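Local coordinates for TssK (Serratia sp. FS14, PDB 5Y0E), which is a structural component of the type VI secretion baseplate, where it probably links the baseplate to the membrane complex as a trimer, at residues V98-T104 with E162-V168; F42-L48 with P188-N192; H361-M366 with E431-M437. All coordinates share one frame; numbering follows the deposited sequence.

Contact 1 (V98-T104 with E162-V168); sequences VVLALPT and EWTALGV
Val98–Pro103 and Trp163–Val168 pair as neighbouring antiparallel strands, and their backbones are joined by five hydrogen bonds, with a sixth just past the strand end, from Thr104 N to Glu162 O at 2.9 Å. Leu100 and Leu166 form one hydrogen-bonded pair, Leu100 N reaching Leu166 O at 2.7 Å and Leu166 N returning to Leu100 O at 2.8 Å; Leu102 and Thr164 form the next.

Between these pairs, at Ala101 and Ala165, the backbones close to 4.0 Å from CA to CA, and the two methyls meet on the same face as Val99, 3.7 Å from CB to CB. The indole of Trp163 lies alongside Pro103 in a CH-pi contact: Pro103 CG sits 3.9 Å from the centroid of the six-membered ring of Trp163, over its face. With CG anti to the carbonyl carbon (chi1 -57°), the indole also swings back to Ala101, whose CB is 3.7 Å from Trp163 CE3.

The polar end of Glu162 turns to Arg106 and Arg109 in salt bridges. In the mixed sheet, strand 142-155 flanks 96-103 on its other edge, while Leu100 and Leu166 project onto Phe45 and Phe75 of strands 44-50 and 74-78.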
loop_
_atom_site.group_PDB
_atom_site.type_symbol
_atom_site.label_atom_id
_atom_site.label_comp_id
_atom_site.label_asym_id
_atom_site.label_seq_id
_atom_site.Cartn_x
_atom_site.Cartn_y
_atom_site.Cartn_z
ATOM N N VAL A 98 4.637 16.184 27.039
ATOM C CA VAL A 98 3.413 16.961 27.155
ATOM C C VAL A 98 2.327 16.304 26.314
ATOM O O VAL A 98 2.560 15.933 25.163
ATOM C CB VAL A 98 3.648 18.409 26.698
ATOM C CG1 VAL A 98 2.446 19.257 27.004
ATOM C CG2 VAL A 98 4.863 18.963 27.365
ATOM N N VAL A 99 1.130 16.202 26.874
ATOM C CA VAL A 99 0.017 15.520 26.232
ATOM C C VAL A 99 -1.195 16.433 26.114
ATOM O O VAL A 99 -1.312 17.454 26.786
ATOM C CB VAL A 99 -0.386 14.254 26.995
ATOM C CG1 VAL A 99 0.779 13.323 27.108
ATOM C CG2 VAL A 99 -0.916 14.635 28.358
ATOM N N LEU A 100 -2.107 16.040 25.232
ATOM C CA LEU A 100 -3.461 16.578 25.184
ATOM C C LEU A 100 -4.373 15.547 25.814
ATOM O O LEU A 100 -4.363 14.391 25.407
ATOM C CB LEU A 100 -3.882 16.863 23.748
ATOM C CG LEU A 100 -5.268 17.461 23.538
ATOM C CD1 LEU A 100 -5.423 18.681 24.399
ATOM C CD2 LEU A 100 -5.488 17.807 22.086
ATOM N N ALA A 101 -5.086 15.926 26.853
ATOM C CA ALA A 101 -5.888 14.968 27.560
ATOM C C ALA A 101 -7.333 15.320 27.781
ATOM O O ALA A 101 -7.729 16.435 27.672
ATOM C CB ALA A 101 -5.236 14.660 28.880
ATOM N N LEU A 102 -8.111 14.314 28.113
ATOM C CA LEU A 102 -9.517 14.471 28.350
ATOM C C LEU A 102 -9.900 13.447 29.349
ATOM O O LEU A 102 -9.417 12.355 29.309
ATOM C CB LEU A 102 -10.293 14.220 27.076
ATOM C CG LEU A 102 -11.790 14.368 27.228
ATOM C CD1 LEU A 102 -12.132 15.834 27.283
ATOM C CD2 LEU A 102 -12.531 13.670 26.109
ATOM N N PRO A 103 -10.779 13.799 30.263
ATOM C CA PRO A 103 -11.213 12.864 31.279
ATOM C C PRO A 103 -12.090 11.813 30.684
ATOM O O PRO A 103 -12.778 12.064 29.741
ATOM C CB PRO A 103 -12.043 13.727 32.195
ATOM C CG PRO A 103 -11.555 15.084 31.966
ATOM C CD PRO A 103 -11.264 15.146 30.525
ATOM N N THR A 104 -12.039 10.627 31.240
ATOM C CA THR A 104 -12.862 9.540 30.759
ATOM C C THR A 104 -14.280 9.686 31.299
ATOM O O THR A 104 -14.492 10.179 32.407
ATOM C CB THR A 104 -12.277 8.208 31.197
ATOM O OG1 THR A 104 -12.408 8.096 32.606
ATOM C CG2 THR A 104 -10.806 8.137 30.849
ATOM N N GLU A 162 -8.019 8.091 34.901
ATOM C CA GLU A 162 -9.208 8.893 34.683
ATOM C C GLU A 162 -9.071 9.790 33.476
ATOM O O GLU A 162 -9.924 10.651 33.258
ATOM C CB GLU A 162 -9.529 9.729 35.923
ATOM C CG GLU A 162 -9.577 8.941 37.234
ATOM C CD GLU A 162 -10.352 7.630 37.128
ATOM O OE1 GLU A 162 -9.898 6.628 37.714
ATOM O OE2 GLU A 162 -11.414 7.588 36.472
ATOM N N TRP A 163 -8.025 9.611 32.685
ATOM C CA TRP A 163 -7.824 10.413 31.496
ATOM C C TRP A 163 -7.389 9.505 30.366
ATOM O O TRP A 163 -6.780 8.462 30.599
ATOM C CB TRP A 163 -6.761 11.491 31.696
ATOM C CG TRP A 163 -7.010 12.429 32.811
ATOM C CD1 TRP A 163 -6.884 12.176 34.147
ATOM C CD2 TRP A 163 -7.410 13.796 32.698
ATOM N NE1 TRP A 163 -7.197 13.298 34.867
ATOM C CE2 TRP A 163 -7.521 14.306 34.000
ATOM C CE3 TRP A 163 -7.688 14.631 31.626
ATOM C CZ2 TRP A 163 -7.896 15.607 34.249
ATOM C CZ3 TRP A 163 -8.060 15.913 31.877
ATOM C CH2 TRP A 163 -8.160 16.393 33.173
ATOM N N THR A 164 -7.734 9.893 29.147
ATOM C CA THR A 164 -6.998 9.447 27.982
ATOM C C THR A 164 -6.285 10.651 27.415
ATOM O O THR A 164 -6.636 11.792 27.699
ATOM C CB THR A 164 -7.881 8.810 26.904
ATOM O OG1 THR A 164 -8.770 9.786 26.361
ATOM C CG2 THR A 164 -8.654 7.646 27.448
ATOM N N ALA A 165 -5.263 10.392 26.617
ATOM C CA ALA A 165 -4.442 11.495 26.161
ATOM C C ALA A 165 -3.738 11.129 24.873
ATOM O O ALA A 165 -3.470 9.959 24.603
ATOM C CB ALA A 165 -3.412 11.887 27.218
ATOM N N LEU A 166 -3.411 12.152 24.103
ATOM C CA LEU A 166 -2.587 12.021 22.921
ATOM C C LEU A 166 -1.313 12.821 23.132
ATOM O O LEU A 166 -1.360 13.947 23.622
ATOM C CB LEU A 166 -3.317 12.530 21.670
ATOM C CG LEU A 166 -4.687 11.987 21.287
ATOM C CD1 LEU A 166 -5.257 12.793 20.158
ATOM C CD2 LEU A 166 -4.591 10.557 20.894
ATOM N N GLY A 167 -0.176 12.261 22.741
ATOM C CA GLY A 167 1.078 12.959 22.933
ATOM C C GLY A 167 1.244 14.093 21.943
ATOM O O GLY A 167 0.948 13.955 20.764
ATOM N N VAL A 168 1.750 15.223 22.425
ATOM C CA VAL A 168 1.895 16.420 21.613
ATOM C C VAL A 168 3.356 16.727 21.305
ATOM O O VAL A 168 3.688 17.089 20.175
ATOM C CB VAL A 168 1.217 17.627 22.299
ATOM C CG1 VAL A 168 1.474 18.906 21.523
ATOM C CG2 VAL A 168 -0.266 17.377 22.483
#

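Contact 2 (F42-L48 with P188-N192); sequences FWGFLTL and PPMLN
Leu191 CG stands anti to its carbonyl carbon (chi1 -73°), which carries both methyls against the Phe42–Gly44 backbone, and a Met190 chain bent at chi2 and chi3 (-52° and -73°) folds the thioether back onto Phe45. The motif is a single backbone bridge, Phe45 with Met190, by which the loop 188-192 docks on strand 44-50 close to a classic beta bulge, where Leu46 and Thr47 both face Ser66.

Two hydrogen bonds make the bridge. Phe45 N donates to Pro189 O at 2.8 Å, and Leu191 N donates to Phe45 O from above the carbonyl plane, at a modelled separation that is doubtfully short. Gly44 CA lies 3.2 Å from Pro189 O.

The Leu191 methyls lie against backbone carbonyls, CD2 3.5 Å from Trp43 O. Apolar groups pack around the bridge: Leu46 CD2 is 4.0 Å from Leu191 CB, and Met190 SD lies 3.8 Å from Phe45 CB. The Phe45 and Pro188 side chains cross at about a right angle, and Leu48 CD2 covers one face of the Phe45 ring while also touching Pro188 CG.

Phe42 O accepts a hydrogen bond from His38 of a second subunit, so the contact borders the trimer interface. Asn192 OD1 accepts from Leu257 N, and its ND2 donates to Asp255 O; Asn192 ND2 also donates to a water 2.9 Å away, which in turn donates to Leu46 O.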
loop_
_atom_site.group_PDB
_atom_site.type_symbol
_atom_site.label_atom_id
_atom_site.label_comp_id
_atom_site.label_asym_id
_atom_site.label_seq_id
_atom_site.Cartn_x
_atom_site.Cartn_y
_atom_site.Cartn_z
ATOM N N PHE A 42 -7.333 4.069 15.782
ATOM C CA PHE A 42 -8.346 5.049 15.421
ATOM C C PHE A 42 -8.152 6.405 16.080
ATOM O O PHE A 42 -8.811 7.360 15.672
ATOM C CB PHE A 42 -9.720 4.514 15.781
ATOM C CG PHE A 42 -9.862 4.143 17.221
ATOM C CD1 PHE A 42 -10.113 5.098 18.174
ATOM C CD2 PHE A 42 -9.758 2.840 17.619
ATOM C CE1 PHE A 42 -10.239 4.765 19.477
ATOM C CE2 PHE A 42 -9.889 2.509 18.939
ATOM C CZ PHE A 42 -10.130 3.470 19.861
ATOM N N TRP A 43 -7.285 6.506 17.080
ATOM C CA TRP A 43 -7.022 7.739 17.798
ATOM C C TRP A 43 -5.806 8.438 17.222
ATOM O O TRP A 43 -4.941 7.806 16.627
ATOM C CB TRP A 43 -6.793 7.455 19.274
ATOM C CG TRP A 43 -5.603 6.615 19.506
ATOM C CD1 TRP A 43 -4.354 7.037 19.838
ATOM C CD2 TRP A 43 -5.529 5.198 19.398
ATOM N NE1 TRP A 43 -3.515 5.971 19.956
ATOM C CE2 TRP A 43 -4.213 4.829 19.700
ATOM C CE3 TRP A 43 -6.455 4.202 19.084
ATOM C CZ2 TRP A 43 -3.796 3.509 19.700
ATOM C CZ3 TRP A 43 -6.048 2.904 19.078
ATOM C CH2 TRP A 43 -4.726 2.559 19.384
ATOM N N GLY A 44 -5.749 9.738 17.393
ATOM C CA GLY A 44 -4.585 10.508 17.034
ATOM C C GLY A 44 -5.004 11.842 16.492
ATOM O O GLY A 44 -6.170 12.204 16.543
ATOM N N PHE A 45 -4.050 12.571 15.943
ATOM C CA PHE A 45 -4.295 13.875 15.347
ATOM C C PHE A 45 -4.440 13.762 13.846
ATOM O O PHE A 45 -3.693 13.040 13.190
ATOM C CB PHE A 45 -3.164 14.863 15.647
ATOM C CG PHE A 45 -3.122 15.289 17.052
ATOM C CD1 PHE A 45 -3.932 16.305 17.497
ATOM C CD2 PHE A 45 -2.299 14.658 17.947
ATOM C CE1 PHE A 45 -3.922 16.682 18.798
ATOM C CE2 PHE A 45 -2.284 15.034 19.256
ATOM C CZ PHE A 45 -3.103 16.048 19.681
ATOM N N LEU A 46 -5.409 14.491 13.317
ATOM C CA LEU A 46 -5.441 14.845 11.914
ATOM C C LEU A 46 -4.655 16.099 11.646
ATOM O O LEU A 46 -4.024 16.223 10.605
ATOM C CB LEU A 46 -6.871 15.081 11.456
ATOM C CG LEU A 46 -7.698 13.842 11.301
ATOM C CD1 LEU A 46 -9.112 14.269 11.360
ATOM C CD2 LEU A 46 -7.361 13.229 9.970
ATOM N N THR A 47 -4.743 17.052 12.554
ATOM C CA THR A 47 -4.089 18.333 12.427
ATOM C C THR A 47 -3.600 18.747 13.801
ATOM O O THR A 47 -4.184 18.382 14.821
ATOM C CB THR A 47 -5.024 19.400 11.848
ATOM O OG1 THR A 47 -6.225 19.471 12.619
ATOM C CG2 THR A 47 -5.373 19.075 10.439
ATOM N N LEU A 48 -2.508 19.497 13.815
ATOM C CA LEU A 48 -1.877 19.905 15.063
ATOM C C LEU A 48 -1.052 21.134 14.752
ATOM O O LEU A 48 -0.134 21.060 13.938
ATOM C CB LEU A 48 -1.003 18.793 15.630
ATOM C CG LEU A 48 -0.411 18.998 17.002
ATOM C CD1 LEU A 48 -1.436 19.615 17.887
ATOM C CD2 LEU A 48 -0.026 17.692 17.567
ATOM N N PRO A 188 3.692 12.899 17.071
ATOM C CA PRO A 188 2.454 12.562 17.771
ATOM C C PRO A 188 1.748 11.400 17.099
ATOM O O PRO A 188 1.987 11.112 15.920
ATOM C CB PRO A 188 1.627 13.847 17.658
ATOM C CG PRO A 188 2.585 14.896 17.280
ATOM C CD PRO A 188 3.672 14.249 16.505
ATOM N N PRO A 189 0.884 10.691 17.814
ATOM C CA PRO A 189 0.002 9.735 17.141
ATOM C C PRO A 189 -0.833 10.469 16.108
ATOM O O PRO A 189 -1.538 11.418 16.423
ATOM C CB PRO A 189 -0.843 9.177 18.284
ATOM C CG PRO A 189 -0.781 10.216 19.335
ATOM C CD PRO A 189 0.592 10.779 19.247
ATOM N N MET A 190 -0.699 10.056 14.861
ATOM C CA MET A 190 -1.202 10.804 13.725
ATOM C C MET A 190 -2.217 9.975 12.971
ATOM O O MET A 190 -2.015 8.782 12.759
ATOM C CB MET A 190 -0.086 11.197 12.779
ATOM C CG MET A 190 0.848 12.251 13.312
ATOM S SD MET A 190 0.011 13.691 13.909
ATOM C CE MET A 190 -0.476 14.410 12.375
ATOM N N LEU A 191 -3.318 10.600 12.578
ATOM C CA LEU A 191 -4.265 9.912 11.719
ATOM C C LEU A 191 -4.024 10.184 10.253
ATOM O O LEU A 191 -4.464 9.403 9.423
ATOM C CB LEU A 191 -5.703 10.287 12.077
ATOM C CG LEU A 191 -6.104 9.618 13.377
ATOM C CD1 LEU A 191 -7.483 10.002 13.788
ATOM C CD2 LEU A 191 -5.982 8.131 13.270
ATOM N N ASN A 192 -3.316 11.244 9.911
ATOM C CA ASN A 192 -2.948 11.497 8.536
ATOM C C ASN A 192 -1.470 11.836 8.482
ATOM O O ASN A 192 -1.028 12.788 9.118
ATOM C CB ASN A 192 -3.785 12.627 7.966
ATOM C CG ASN A 192 -3.518 12.865 6.512
ATOM O OD1 ASN A 192 -2.928 12.054 5.846
ATOM N ND2 ASN A 192 -3.943 13.996 6.023
HETATM O O HOH W 1 -5.150 16.118 7.617
#

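Contact 3 (H361-M366 with E431-M437); sequences HFPAQM and EFPGLDM
His361 and Glu431 cross at about a right angle with ring and carboxylate planes nearly coplanar, 30° apart, forming a His-carboxylate hydrogen bond. It joins the last turn of helix 355-365 to the loop that enters strand 436-443 through a type II turn, Phe432 to Leu435. His361 ND1 meets Glu431 OE2 at 2.8 Å, in the plane of the imidazole and on the syn side of the carboxylate.

Gln365, one turn further along the helix, approaches the same oxygen from the anti side. Its NE2 donates to Glu431 OE2 at 3.2 Å, with the carboxylate oxygen close to the amide plane. Two donors thus grip one oxygen and probably restrict the rotation of the carboxylate, which would probably steady its negative charge. Glu431 gets there on a chain that is extended beyond CG, and Gln365 NE2 has a further acceptor in Ala429 O.

Next to this polar group the Phe432 ring carries Glu431 CG over one face, while Gln365 NE2 comes within 3.6 Å of Phe432 CE1, the amide tilted 44° to the ring.

Deeper in, Phe362, with CG anti to its backbone N (chi1 -175°), turns toward Phe406 and strand 343-350. Met437 SD meets this ring at its edge, 5.2 Å from the centroid of Phe362, a Met-aromatic contact. Met366 and Met437 approach tip to tip, with Met366 CE 3.8 Å from Met437 SD.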
loop_
_atom_site.group_PDB
_atom_site.type_symbol
_atom_site.label_atom_id
_atom_site.label_comp_id
_atom_site.label_asym_id
_atom_site.label_seq_id
_atom_site.Cartn_x
_atom_site.Cartn_y
_atom_site.Cartn_z
ATOM N N HIS A 361 31.864 25.268 -22.991
ATOM C CA HIS A 361 30.527 25.797 -22.968
ATOM C C HIS A 361 29.709 25.520 -21.726
ATOM O O HIS A 361 28.960 26.366 -21.291
ATOM C CB HIS A 361 29.753 25.314 -24.181
ATOM C CG HIS A 361 30.345 25.741 -25.483
ATOM N ND1 HIS A 361 29.633 25.740 -26.656
ATOM C CD2 HIS A 361 31.580 26.185 -25.792
ATOM C CE1 HIS A 361 30.408 26.161 -27.634
ATOM N NE2 HIS A 361 31.596 26.431 -27.136
ATOM N N PHE A 362 29.829 24.350 -21.141
ATOM C CA PHE A 362 29.004 24.051 -19.986
ATOM C C PHE A 362 29.182 24.990 -18.821
ATOM O O PHE A 362 28.223 25.483 -18.280
ATOM C CB PHE A 362 29.210 22.627 -19.524
ATOM C CG PHE A 362 28.303 22.227 -18.420
ATOM C CD1 PHE A 362 27.065 21.743 -18.685
ATOM C CD2 PHE A 362 28.697 22.345 -17.125
ATOM C CE1 PHE A 362 26.228 21.374 -17.677
ATOM C CE2 PHE A 362 27.864 21.984 -16.107
ATOM C CZ PHE A 362 26.625 21.501 -16.385
ATOM N N PRO A 363 30.418 25.247 -18.440
ATOM C CA PRO A 363 30.676 26.118 -17.304
ATOM C C PRO A 363 30.225 27.539 -17.521
ATOM O O PRO A 363 30.006 28.225 -16.548
ATOM C CB PRO A 363 32.184 26.071 -17.166
ATOM C CG PRO A 363 32.594 24.848 -17.860
ATOM C CD PRO A 363 31.659 24.715 -18.993
ATOM N N ALA A 364 30.112 27.978 -18.765
ATOM C CA ALA A 364 29.646 29.302 -19.069
ATOM C C ALA A 364 28.139 29.316 -19.185
ATOM O O ALA A 364 27.477 30.161 -18.634
ATOM C CB ALA A 364 30.264 29.770 -20.362
ATOM N N GLN A 365 27.585 28.343 -19.878
ATOM C CA GLN A 365 26.151 28.296 -20.085
ATOM C C GLN A 365 25.302 27.763 -18.944
ATOM O O GLN A 365 24.092 27.695 -19.056
ATOM C CB GLN A 365 25.845 27.508 -21.338
ATOM C CG GLN A 365 25.997 28.328 -22.585
ATOM C CD GLN A 365 26.550 27.536 -23.728
ATOM O OE1 GLN A 365 27.687 27.729 -24.130
ATOM N NE2 GLN A 365 25.742 26.652 -24.271
ATOM N N MET A 366 25.922 27.356 -17.858
ATOM C CA MET A 366 25.152 26.876 -16.748
ATOM C C MET A 366 25.307 27.899 -15.669
ATOM O O MET A 366 26.363 28.062 -15.110
ATOM C CB MET A 366 25.635 25.512 -16.286
ATOM C CG MET A 366 25.117 25.084 -14.927
ATOM S SD MET A 366 23.359 24.782 -14.855
ATOM C CE MET A 366 23.265 23.039 -15.162
ATOM N N GLU A 431 22.035 23.508 -25.570
ATOM C CA GLU A 431 22.506 22.901 -26.808
ATOM C C GLU A 431 23.118 21.525 -26.556
ATOM O O GLU A 431 24.071 21.137 -27.228
ATOM C CB GLU A 431 23.537 23.803 -27.487
ATOM C CG GLU A 431 24.769 24.067 -26.613
ATOM C CD GLU A 431 26.008 24.432 -27.407
ATOM O OE1 GLU A 431 26.101 24.051 -28.590
ATOM O OE2 GLU A 431 26.899 25.105 -26.847
ATOM N N PHE A 432 22.596 20.766 -25.593
ATOM C CA PHE A 432 23.317 19.624 -25.042
ATOM C C PHE A 432 22.513 18.340 -25.173
ATOM O O PHE A 432 21.904 17.871 -24.204
ATOM C CB PHE A 432 23.681 19.879 -23.589
ATOM C CG PHE A 432 24.587 21.043 -23.405
ATOM C CD1 PHE A 432 24.079 22.310 -23.254
ATOM C CD2 PHE A 432 25.950 20.873 -23.388
ATOM C CE1 PHE A 432 24.915 23.385 -23.081
ATOM C CE2 PHE A 432 26.789 21.945 -23.214
ATOM C CZ PHE A 432 26.270 23.203 -23.060
ATOM N N PRO A 433 22.534 17.718 -26.340
ATOM C CA PRO A 433 21.843 16.445 -26.504
ATOM C C PRO A 433 22.357 15.399 -25.541
ATOM O O PRO A 433 23.559 15.269 -25.312
ATOM C CB PRO A 433 22.157 16.060 -27.954
ATOM C CG PRO A 433 23.340 16.853 -28.305
ATOM C CD PRO A 433 23.208 18.132 -27.573
ATOM N N GLY A 434 21.430 14.627 -25.001
ATOM C CA GLY A 434 21.787 13.510 -24.163
ATOM C C GLY A 434 22.141 13.860 -22.742
ATOM O O GLY A 434 22.533 12.969 -21.992
ATOM N N LEU A 435 21.988 15.115 -22.350
ATOM C CA LEU A 435 22.430 15.564 -21.048
ATOM C C LEU A 435 21.947 14.647 -19.943
ATOM O O LEU A 435 20.794 14.227 -19.929
ATOM C CB LEU A 435 21.932 16.972 -20.797
ATOM C CG LEU A 435 22.443 17.530 -19.481
ATOM C CD1 LEU A 435 23.918 17.762 -19.617
ATOM C CD2 LEU A 435 21.742 18.807 -19.155
ATOM N N ASP A 436 22.855 14.298 -19.044
ATOM C CA ASP A 436 22.507 13.639 -17.799
ATOM C C ASP A 436 23.329 14.297 -16.710
ATOM O O ASP A 436 24.515 14.559 -16.905
ATOM C CB ASP A 436 22.785 12.134 -17.839
ATOM C CG ASP A 436 22.458 11.450 -16.523
ATOM O OD1 ASP A 436 21.296 11.530 -16.083
ATOM O OD2 ASP A 436 23.358 10.841 -15.907
ATOM N N MET A 437 22.698 14.594 -15.581
ATOM C CA MET A 437 23.397 15.288 -14.520
ATOM C C MET A 437 23.088 14.651 -13.186
ATOM O O MET A 437 22.061 13.999 -13.004
ATOM C CB MET A 437 23.056 16.761 -14.468
ATOM C CG MET A 437 23.618 17.523 -15.629
ATOM S SD MET A 437 23.310 19.283 -15.557
ATOM C CE MET A 437 21.659 19.295 -14.925
#

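Contacts 1 and 2 adjoin, their centres 13 Å apart, and contact 1 is nested in the chain loop that contact 2 closes. They share packing: Leu166 CB lies 3.6 Å from Phe45 CE2, and Gly167 O is 3.2 Å from Pro188 CB, so the mixed sheet, strand 44-50 and the 188-192 loop meet in one region. Contact 3 belongs to a separate eight-stranded antiparallel sheet toward the C-terminus, its centre about 58 Å from that of contact 1 and 47 Å from that of contact 2, with helices 197-222 and 229-253 among those between them in the chain. Contacts 2 and 3 both touch a second subunit.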